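Local coordinates for Plm1 (Streptomyces sp. HK803, PDB 4HXY), which probably reduces the beta-keto group of a polyketide intermediate with NADPH, as the ketoreductase domain of the first module of phoslactomycin biosynthesis, at residues A[75-79]-A[80-84]; A[384-388]-A[389-393]; A[410-414]-A[415-419]. All coordinates share one frame; numbering follows the deposited sequence.

Contact 1 (A[75-79]-A[80-84]); sequences HEVAG and HPTGP
The chain folds back on itself at the end of helix 67-77 through a type II beta turn from Val77 to His80, closed by a hydrogen bond from His80 N to Val77 O of 3.3 Å with an N-H...O angle of 156°. Gly79 has a positive phi (78°), at which a CB would be pressed against the carbonyl of Ala78, so glycine is the natural occupant of the third position. The imidazole of His80 swings back beside its own backbone N (CG anti to the carbonyl carbon, chi1 -56°) and lies against the turn's peptides. Its CD2 comes 3.6 Å from Glu76 O, which lies at the ring edge and in its plane, and 3.4 Å from Ala78 O, which approaches obliquely. Glu76 keeps its carboxylate away from this ring, in a salt bridge with Arg53. Across the turn, Val77 CG1 meets the methyl Thr82 CG2 at 4.2 Å. The beta-branched threonine suits this place because its other branch is polar: OG1 donates to Gly83 O at 2.8 Å, in the carbonyl plane on a lone pair. Arg124 adds a second grip, bonding Thr82 OG1 through NH2 and Val77 O through NH1, and so ties the helix end to the segment after the turn. Val77 itself is buried against Leu29 and Leu31 of strand 28-32, and His80 meets the ring of Trp51 nearly at right angles. The turn begins the loop from helix 67-77 into strand 85-90, which runs parallel to strand 59-63, consistent with the Rossmann-like structural half of such ketoreductases.

Contact 2 (A[384-388]-A[389-393]); sequences TPLLV and PAALQ
Val388 sends CG1 opposite to its backbone N (chi1 172°), while Leu392, one helical turn on, holds CG opposite to its carbonyl carbon (chi1 -73°); the two chains therefore run side by side, and Leu392 CD1 rests 3.6 Å from Val388 CG1. The first turn of helix 388-400 is wound by two backbone bonds: Ala391 N to Leu387 O at 2.9 Å and Leu392 N to Val388 O, also 2.9 Å, the latter nearly straight (168°). Leu387 occupies the N-cap position, but a leucine has no polar group to cap with, and its contribution is the carbonyl. Pro389, second residue of the helix, fits here because residues in the first turn have no carbonyl a turn earlier in the helix to bond to, so a missing N-H costs no helical bond; its CD lies 4.0 Å from Leu387 CB. Such a proline-bearing helix start follows a loop of the Rossmann-fold ketoreductase domain that passes close to the cofactor: the side chain of Leu386 is about 7 Å from the bound NADPH, and its backbone is bonded to Pro363 and Ala365. From that loop Leu386 reaches back to the helix, CB to Ala391 CB at 4.2 Å, a spacing that the small methyl of alanine permits between backbone segments so close. Cutting Leu392 back to an alanine would probably leave Val388 CG1 without the methyl it leans on and weaken the packing towards helix 198-210, where Leu392 touches Arg206. Val388 touches His202 of the same helix.

Contact 3 (A[410-414]-A[415-419]); sequences ADVTW and SRFLP
Val412 and Trp414, at the end of strand 408-412 and the start of helix 414-421, pack with Phe417 and Leu418 of the first helical turn. Trp414 turns CG away from its carbonyl carbon (chi1 -67°), whereas Phe417 directs CG opposite to its backbone N (chi1 177°); the two side chains run alongside each other in the same direction, but their rings are turned steeply against one another. Trp414 CZ3 touches Phe417 CD2 at 3.5 Å, the planes stand at 78° to each other and the six-membered rings are 5.3 Å apart between centroids, an oblique meeting. Val412 CG1 serves both: it sits over the centre of one indole face, the geometry of a CH-pi contact, and lies 3.8 Å from Phe417 CB. Beta-branched valine suits the place, since one fixed methyl can fill the angle between the aromatic residues. Leu418 completes the set at the indole edge, its CG 3.9 Å from Trp414 CE3 and near the ring plane.

Thr413, at the N-cap, makes no capping bond with its side chain; CG2, anti to the backbone N, instead lies 3.6 Å from Ser415 OG. The carbonyl Thr413 O does the work, taking Phe417 N at 2.9 Å and, weakly, Arg416 N, while Trp414 O takes Leu418 N at 3.0 Å. The extended side chain of Arg416 gives a hydrogen bond from NH2 to Arg379 O. Pro419, lacking an amide hydrogen, leaves its place in the turn unbonded, and the helix kinks there. Phe433 stacks on Trp414, and Phe430 lies edge-to-face with Phe417. This is a tight strand-to-helix turn, leaving a strand paired in parallel with 357-361 of the Rossmann fold and antiparallel with the N-terminal strand 6-14.

In the fold
Following the chain, contact 1 comes first and closes the loop between helix 67-77 and strand 85-90, in the N-terminal half without the cofactor. Contact 2 lies far along the chain, on the opposite side of the centre, with nearest atoms about 30 Å away; it joins the loop after strand 383-384 to helix 388-400. Strand 408-412 then leads into contact 3, at the turn to helix 414-421. All three are in series, none enclosing another. Contacts 2 and 3 touch, centres about 17 Å apart: Thr384 N probably hydrogen-bonds Asp411 O at 3.0 Å, and Leu386 CD2 packs beside Asp411 N, tying strand 383-384 and the loop after it to strand 408-412.

Contact 1 (A[75-79]-A[80-84])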
ATOM      1  N   HIS A  75      -3.095  17.037 -11.664  1.00 10.02           N
ATOM      2  CA  HIS A  75      -3.187  17.415 -13.073  1.00 11.69           C
ATOM      3  C   HIS A  75      -3.701  18.846 -13.242  1.00 13.05           C
ATOM      4  O   HIS A  75      -3.318  19.534 -14.200  1.00 13.21           O
ATOM      5  CB  HIS A  75      -4.085  16.453 -13.854  1.00 11.57           C
ATOM      6  CG  HIS A  75      -3.513  15.081 -14.002  1.00 13.28           C
ATOM      7  ND1 HIS A  75      -2.163  14.815 -13.922  1.00 17.12           N
ATOM      8  CD2 HIS A  75      -4.119  13.889 -14.209  1.00 13.69           C
ATOM      9  CE1 HIS A  75      -1.965  13.516 -14.071  1.00 12.94           C
ATOM     10  NE2 HIS A  75      -3.132  12.935 -14.258  1.00 16.74           N
ATOM     11  N   GLU A  76      -4.577  19.283 -12.347  1.00 14.33           N
ATOM     12  CA  GLU A  76      -5.097  20.650 -12.416  1.00 16.81           C
ATOM     13  C   GLU A  76      -4.028  21.692 -12.188  1.00 17.78           C
ATOM     14  O   GLU A  76      -4.059  22.743 -12.795  1.00 18.22           O
ATOM     15  CB  GLU A  76      -6.188  20.909 -11.392  1.00 17.38           C
ATOM     16  CG  GLU A  76      -7.490  20.275 -11.686  1.00 20.79           C
ATOM     17  CD  GLU A  76      -8.254  20.896 -12.843  1.00 24.15           C
ATOM     18  OE1 GLU A  76      -7.988  22.033 -13.252  1.00 28.03           O
ATOM     19  OE2 GLU A  76      -9.135  20.206 -13.345  1.00 28.31           O
ATOM     20  N   VAL A  77      -3.130  21.421 -11.256  1.00 30.00           N
ATOM     21  CA  VAL A  77      -2.085  22.385 -10.929  1.00 30.00           C
ATOM     22  C   VAL A  77      -0.786  22.214 -11.707  1.00 30.00           C
ATOM     23  O   VAL A  77       0.145  22.971 -11.521  1.00 30.00           O
ATOM     24  CB  VAL A  77      -1.804  22.476  -9.411  1.00 20.00           C
ATOM     25  CG1 VAL A  77      -3.054  22.898  -8.680  1.00 20.00           C
ATOM     26  CG2 VAL A  77      -1.270  21.190  -8.870  1.00 20.00           C
ATOM     27  N   ALA A  78      -0.729  21.201 -12.554  1.00 23.25           N
ATOM     28  CA  ALA A  78       0.469  20.966 -13.322  1.00 24.64           C
ATOM     29  C   ALA A  78       0.713  22.113 -14.263  1.00 25.35           C
ATOM     30  O   ALA A  78      -0.188  22.561 -14.953  1.00 26.66           O
ATOM     31  CB  ALA A  78       0.309  19.693 -14.114  1.00 24.93           C
ATOM     32  N   GLY A  79       1.944  22.565 -14.323  1.00 26.19           N
ATOM     33  CA  GLY A  79       2.289  23.605 -15.259  1.00 26.30           C
ATOM     34  C   GLY A  79       1.880  24.994 -14.840  1.00 26.05           C
ATOM     35  O   GLY A  79       2.047  25.933 -15.600  1.00 27.25           O
ATOM     36  N   HIS A  80       1.358  25.127 -13.630  1.00 25.34           N
ATOM     37  CA  HIS A  80       0.988  26.427 -13.103  1.00 24.35           C
ATOM     38  C   HIS A  80       1.671  26.646 -11.777  1.00 23.56           C
ATOM     39  O   HIS A  80       1.732  25.737 -10.974  1.00 23.44           O
ATOM     40  CB  HIS A  80      -0.517  26.537 -12.922  1.00 24.48           C
ATOM     41  CG  HIS A  80      -1.291  26.272 -14.168  1.00 26.54           C
ATOM     42  ND1 HIS A  80      -1.197  27.072 -15.284  1.00 28.33           N
ATOM     43  CD2 HIS A  80      -2.179  25.302 -14.474  1.00 27.83           C
ATOM     44  CE1 HIS A  80      -1.988  26.601 -16.226  1.00 28.96           C
ATOM     45  NE2 HIS A  80      -2.598  25.530 -15.759  1.00 29.84           N
ATOM     46  N   PRO A  81       2.201  27.841 -11.539  1.00 21.61           N
ATOM     47  CA  PRO A  81       2.796  28.098 -10.242  1.00 20.40           C
ATOM     48  C   PRO A  81       1.754  28.136  -9.130  1.00 18.49           C
ATOM     49  O   PRO A  81       0.713  28.771  -9.273  1.00 18.29           O
ATOM     50  CB  PRO A  81       3.459  29.482 -10.414  1.00 20.65           C
ATOM     51  CG  PRO A  81       3.607  29.662 -11.833  1.00 21.11           C
ATOM     52  CD  PRO A  81       2.491  28.921 -12.498  1.00 21.98           C
ATOM     53  N   THR A  82       2.029  27.416  -8.044  1.00 16.69           N
ATOM     54  CA  THR A  82       1.237  27.519  -6.836  1.00 15.72           C
ATOM     55  C   THR A  82       2.147  27.345  -5.641  1.00 15.09           C
ATOM     56  O   THR A  82       3.259  26.842  -5.750  1.00 15.17           O
ATOM     57  CB  THR A  82       0.154  26.411  -6.730  1.00 15.67           C
ATOM     58  OG1 THR A  82       0.790  25.157  -6.478  1.00 15.51           O
ATOM     59  CG2 THR A  82      -0.688  26.317  -8.011  1.00 15.86           C
ATOM     60  N   GLY A  83       1.644  27.725  -4.482  1.00 14.11           N
ATOM     61  CA  GLY A  83       2.299  27.369  -3.248  1.00 13.63           C
ATOM     62  C   GLY A  83       2.166  25.884  -2.960  1.00 13.24           C
ATOM     63  O   GLY A  83       1.712  25.109  -3.820  1.00 12.53           O
ATOM     64  N   PRO A  84       2.539  25.478  -1.738  1.00 12.46           N
ATOM     65  CA  PRO A  84       2.520  24.064  -1.358  1.00 11.63           C
ATOM     66  C   PRO A  84       1.147  23.397  -1.526  1.00 10.37           C
ATOM     67  O   PRO A  84       0.122  24.000  -1.211  1.00 10.17           O
ATOM     68  CB  PRO A  84       2.900  24.093   0.126  1.00 12.28           C
ATOM     69  CG  PRO A  84       3.535  25.425   0.366  1.00 14.18           C
ATOM     70  CD  PRO A  84       2.923  26.356  -0.616  1.00 12.99           C
TER

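Contact 2 (A[384-388]-A[389-393])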
ATOM      1  N   THR A 384      18.826  -4.584  -1.354  1.00 12.92           N
ATOM      2  CA  THR A 384      19.367  -5.834  -1.844  1.00 11.80           C
ATOM      3  C   THR A 384      18.198  -6.804  -1.969  1.00 10.68           C
ATOM      4  O   THR A 384      17.425  -6.959  -1.030  1.00 11.03           O
ATOM      5  CB  THR A 384      20.428  -6.382  -0.893  1.00 12.29           C
ATOM      6  OG1 THR A 384      21.474  -5.404  -0.742  1.00 12.42           O
ATOM      7  CG2 THR A 384      21.018  -7.702  -1.415  1.00 11.81           C
ATOM      8  N   PRO A 385      18.066  -7.454  -3.120  1.00 10.23           N
ATOM      9  CA  PRO A 385      16.986  -8.448  -3.225  1.00  9.55           C
ATOM     10  C   PRO A 385      17.085  -9.540  -2.163  1.00  9.35           C
ATOM     11  O   PRO A 385      18.184 -10.049  -1.896  1.00  8.98           O
ATOM     12  CB  PRO A 385      17.152  -9.001  -4.641  1.00 10.17           C
ATOM     13  CG  PRO A 385      17.750  -7.861  -5.397  1.00 11.15           C
ATOM     14  CD  PRO A 385      18.716  -7.226  -4.420  1.00 10.87           C
ATOM     15  N   LEU A 386      15.938  -9.890  -1.561  1.00  8.40           N
ATOM     16  CA  LEU A 386      15.892 -10.938  -0.537  1.00  8.97           C
ATOM     17  C   LEU A 386      16.109 -12.257  -1.236  1.00  8.73           C
ATOM     18  O   LEU A 386      15.516 -12.495  -2.281  1.00  9.96           O
ATOM     19  CB  LEU A 386      14.516 -10.983   0.114  1.00  9.33           C
ATOM     20  CG  LEU A 386      14.142  -9.798   0.987  1.00 10.62           C
ATOM     21  CD1 LEU A 386      12.605  -9.749   1.217  1.00 12.74           C
ATOM     22  CD2 LEU A 386      14.929  -9.851   2.298  1.00 11.82           C
ATOM     23  N   LEU A 387      16.930 -13.120  -0.658  1.00  9.48           N
ATOM     24  CA  LEU A 387      17.046 -14.481  -1.178  1.00  9.63           C
ATOM     25  C   LEU A 387      15.751 -15.245  -0.896  1.00  9.63           C
ATOM     26  O   LEU A 387      15.072 -15.000   0.097  1.00  9.02           O
ATOM     27  CB  LEU A 387      18.271 -15.172  -0.578  1.00 10.54           C
ATOM     28  CG  LEU A 387      19.585 -14.410  -0.769  1.00 12.61           C
ATOM     29  CD1 LEU A 387      20.747 -15.280  -0.313  1.00 13.47           C
ATOM     30  CD2 LEU A 387      19.732 -13.979  -2.210  1.00 14.66           C
ATOM     31  N   VAL A 388      15.377 -16.131  -1.808  1.00  9.39           N
ATOM     32  CA  VAL A 388      14.093 -16.798  -1.722  1.00  9.70           C
ATOM     33  C   VAL A 388      13.883 -17.568  -0.406  1.00 10.21           C
ATOM     34  O   VAL A 388      12.824 -17.462   0.199  1.00  9.70           O
ATOM     35  CB  VAL A 388      13.824 -17.662  -2.970  1.00 10.23           C
ATOM     36  CG1 VAL A 388      12.570 -18.478  -2.738  1.00 10.13           C
ATOM     37  CG2 VAL A 388      13.683 -16.764  -4.216  1.00 10.10           C
ATOM     38  N   PRO A 389      14.897 -18.320   0.073  1.00 11.11           N
ATOM     39  CA  PRO A 389      14.667 -18.981   1.357  1.00 10.95           C
ATOM     40  C   PRO A 389      14.371 -18.009   2.505  1.00 10.23           C
ATOM     41  O   PRO A 389      13.496 -18.269   3.355  1.00  9.98           O
ATOM     42  CB  PRO A 389      15.993 -19.719   1.614  1.00 12.09           C
ATOM     43  CG  PRO A 389      16.613 -19.878   0.226  1.00 12.14           C
ATOM     44  CD  PRO A 389      16.225 -18.634  -0.493  1.00 11.09           C
ATOM     45  N   ALA A 390      15.103 -16.898   2.531  1.00  9.06           N
ATOM     46  CA  ALA A 390      14.921 -15.883   3.566  1.00  8.79           C
ATOM     47  C   ALA A 390      13.536 -15.253   3.465  1.00  7.89           C
ATOM     48  O   ALA A 390      12.883 -14.988   4.485  1.00  8.22           O
ATOM     49  CB  ALA A 390      15.992 -14.814   3.455  1.00  8.49           C
ATOM     50  N   ALA A 391      13.094 -14.973   2.241  1.00  7.95           N
ATOM     51  CA  ALA A 391      11.797 -14.354   2.040  1.00  7.71           C
ATOM     52  C   ALA A 391      10.664 -15.276   2.480  1.00  8.00           C
ATOM     53  O   ALA A 391       9.711 -14.870   3.148  1.00  7.58           O
ATOM     54  CB  ALA A 391      11.622 -13.959   0.578  1.00  8.29           C
ATOM     55  N   LEU A 392      10.768 -16.542   2.091  1.00  8.47           N
ATOM     56  CA  LEU A 392       9.733 -17.503   2.442  1.00  8.13           C
ATOM     57  C   LEU A 392       9.677 -17.737   3.955  1.00  8.26           C
ATOM     58  O   LEU A 392       8.586 -17.946   4.522  1.00  8.77           O
ATOM     59  CB  LEU A 392       9.947 -18.813   1.667  1.00  8.28           C
ATOM     60  CG  LEU A 392       9.608 -18.742   0.178  1.00  8.39           C
ATOM     61  CD1 LEU A 392      10.107 -20.006  -0.552  1.00 10.40           C
ATOM     62  CD2 LEU A 392       8.114 -18.529  -0.064  1.00 11.24           C
ATOM     63  N   GLN A 393      10.828 -17.733   4.619  0.50  8.20           N
ATOM     64  CA  GLN A 393      10.844 -17.875   6.069  0.50  8.70           C
ATOM     65  C   GLN A 393      10.167 -16.670   6.709  0.50  8.30           C
ATOM     66  O   GLN A 393       9.340 -16.821   7.612  0.50  7.87           O
ATOM     67  CB  GLN A 393      12.257 -18.037   6.611  0.50  8.87           C
ATOM     68  CG  GLN A 393      12.308 -18.101   8.127  0.50 10.98           C
ATOM     69  CD  GLN A 393      11.707 -19.369   8.683  0.50 14.58           C
ATOM     70  OE1 GLN A 393      12.308 -20.444   8.593  0.50 18.13           O
ATOM     71  NE2 GLN A 393      10.518 -19.256   9.274  0.50 16.73           N
TER

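Contact 3 (A[410-414]-A[415-419])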
ATOM      1  N   ALA A 410      12.405  -6.272   4.272  1.00  6.53           N
ATOM      2  CA  ALA A 410      13.302  -5.841   3.194  1.00  7.13           C
ATOM      3  C   ALA A 410      14.743  -5.879   3.679  1.00  8.31           C
ATOM      4  O   ALA A 410      14.986  -5.758   4.876  1.00  8.81           O
ATOM      5  CB  ALA A 410      12.930  -4.415   2.723  1.00  6.49           C
ATOM      6  N   ASP A 411      15.682  -6.044   2.754  1.00  8.76           N
ATOM      7  CA  ASP A 411      17.114  -5.952   3.069  1.00 10.42           C
ATOM      8  C   ASP A 411      17.600  -4.548   2.676  1.00 10.07           C
ATOM      9  O   ASP A 411      17.889  -4.303   1.494  1.00 10.72           O
ATOM     10  CB  ASP A 411      17.854  -7.025   2.266  1.00 10.60           C
ATOM     11  CG  ASP A 411      19.329  -7.124   2.606  1.00 14.07           C
ATOM     12  OD1 ASP A 411      19.833  -6.241   3.329  1.00 17.16           O
ATOM     13  OD2 ASP A 411      19.980  -8.093   2.132  1.00 16.46           O
ATOM     14  N   VAL A 412      17.651  -3.647   3.656  1.00 10.00           N
ATOM     15  CA  VAL A 412      17.980  -2.244   3.421  1.00  9.82           C
ATOM     16  C   VAL A 412      19.351  -1.945   4.005  1.00  9.16           C
ATOM     17  O   VAL A 412      19.628  -2.304   5.148  1.00  9.47           O
ATOM     18  CB  VAL A 412      16.967  -1.293   4.082  1.00  9.67           C
ATOM     19  CG1 VAL A 412      17.320   0.184   3.767  1.00 10.42           C
ATOM     20  CG2 VAL A 412      15.539  -1.603   3.604  1.00  9.78           C
ATOM     21  N   THR A 413      20.200  -1.307   3.201  1.00  8.98           N
ATOM     22  CA  THR A 413      21.468  -0.772   3.683  1.00  9.44           C
ATOM     23  C   THR A 413      21.275   0.749   3.773  1.00  9.06           C
ATOM     24  O   THR A 413      21.319   1.458   2.763  1.00  8.83           O
ATOM     25  CB  THR A 413      22.630  -1.158   2.726  1.00  9.82           C
ATOM     26  OG1 THR A 413      22.737  -2.594   2.655  1.00 10.74           O
ATOM     27  CG2 THR A 413      23.955  -0.569   3.196  1.00 12.11           C
ATOM     28  N   TRP A 414      21.027   1.222   4.988  1.00  9.44           N
ATOM     29  CA  TRP A 414      20.573   2.578   5.235  1.00  8.99           C
ATOM     30  C   TRP A 414      21.583   3.637   4.785  1.00  9.84           C
ATOM     31  O   TRP A 414      21.176   4.696   4.332  1.00  8.58           O
ATOM     32  CB  TRP A 414      20.178   2.766   6.709  1.00  9.16           C
ATOM     33  CG  TRP A 414      18.975   1.956   7.019  1.00  9.09           C
ATOM     34  CD1 TRP A 414      18.936   0.769   7.692  1.00  8.84           C
ATOM     35  CD2 TRP A 414      17.655   2.225   6.592  1.00  8.42           C
ATOM     36  NE1 TRP A 414      17.646   0.287   7.724  1.00  8.67           N
ATOM     37  CE2 TRP A 414      16.839   1.168   7.049  1.00  8.79           C
ATOM     38  CE3 TRP A 414      17.071   3.258   5.867  1.00  8.82           C
ATOM     39  CZ2 TRP A 414      15.471   1.145   6.822  1.00  7.80           C
ATOM     40  CZ3 TRP A 414      15.715   3.225   5.636  1.00  9.21           C
ATOM     41  CH2 TRP A 414      14.933   2.172   6.094  1.00  8.69           C
ATOM     42  N   SER A 415      22.884   3.335   4.887  1.00 10.05           N
ATOM     43  CA  SER A 415      23.929   4.277   4.470  1.00 10.58           C
ATOM     44  C   SER A 415      23.849   4.608   2.973  1.00 10.20           C
ATOM     45  O   SER A 415      24.228   5.708   2.582  1.00 11.16           O
ATOM     46  CB  SER A 415      25.328   3.713   4.797  1.00 10.49           C
ATOM     47  OG  SER A 415      25.542   2.515   4.090  1.00 14.15           O
ATOM     48  N   ARG A 416      23.386   3.665   2.151  1.00 10.16           N
ATOM     49  CA  ARG A 416      23.140   3.914   0.729  1.00 10.36           C
ATOM     50  C   ARG A 416      21.709   4.386   0.461  1.00  9.71           C
ATOM     51  O   ARG A 416      21.471   5.248  -0.391  1.00  9.77           O
ATOM     52  CB  ARG A 416      23.352   2.658  -0.117  1.00 10.52           C
ATOM     53  CG  ARG A 416      24.742   2.071  -0.156  1.00 14.66           C
ATOM     54  CD  ARG A 416      24.709   0.759  -0.967  1.00 18.08           C
ATOM     55  NE  ARG A 416      26.032   0.155  -1.130  1.00 22.02           N
ATOM     56  CZ  ARG A 416      26.405  -0.635  -2.151  1.00 23.96           C
ATOM     57  NH1 ARG A 416      27.644  -1.130  -2.192  1.00 24.68           N
ATOM     58  NH2 ARG A 416      25.565  -0.929  -3.146  1.00 24.12           N
ATOM     59  N   PHE A 417      20.748   3.794   1.151  1.00  8.56           N
ATOM     60  CA  PHE A 417      19.342   4.099   0.864  1.00  8.03           C
ATOM     61  C   PHE A 417      18.978   5.556   1.168  1.00  8.11           C
ATOM     62  O   PHE A 417      18.325   6.214   0.361  1.00  7.92           O
ATOM     63  CB  PHE A 417      18.438   3.161   1.679  1.00  7.82           C
ATOM     64  CG  PHE A 417      16.974   3.432   1.512  1.00  7.26           C
ATOM     65  CD1 PHE A 417      16.253   2.804   0.520  1.00  9.83           C
ATOM     66  CD2 PHE A 417      16.318   4.324   2.347  1.00  7.62           C
ATOM     67  CE1 PHE A 417      14.898   3.069   0.359  1.00 10.27           C
ATOM     68  CE2 PHE A 417      14.974   4.596   2.170  1.00  9.20           C
ATOM     69  CZ  PHE A 417      14.270   3.951   1.189  1.00  9.65           C
ATOM     70  N   LEU A 418      19.389   6.057   2.324  1.00  8.43           N
ATOM     71  CA  LEU A 418      18.910   7.372   2.786  1.00  9.63           C
ATOM     72  C   LEU A 418      19.385   8.535   1.919  1.00  9.83           C
ATOM     73  O   LEU A 418      18.563   9.397   1.564  1.00  8.35           O
ATOM     74  CB  LEU A 418      19.249   7.621   4.256  1.00 10.25           C
ATOM     75  CG  LEU A 418      18.482   6.816   5.272  1.00 14.23           C
ATOM     76  CD1 LEU A 418      19.134   6.989   6.651  1.00 17.41           C
ATOM     77  CD2 LEU A 418      17.007   7.252   5.268  1.00 16.20           C
ATOM     78  N   PRO A 419      20.687   8.569   1.554  1.00  9.52           N
ATOM     79  CA  PRO A 419      21.089   9.681   0.667  1.00  9.66           C
ATOM     80  C   PRO A 419      20.421   9.619  -0.702  1.00  9.44           C
ATOM     81  O   PRO A 419      20.135  10.682  -1.302  1.00  8.77           O
ATOM     82  CB  PRO A 419      22.615   9.546   0.559  1.00  9.52           C
ATOM     83  CG  PRO A 419      23.018   8.669   1.725  1.00 10.23           C
ATOM     84  CD  PRO A 419      21.845   7.772   2.017  1.00  9.76           C
TER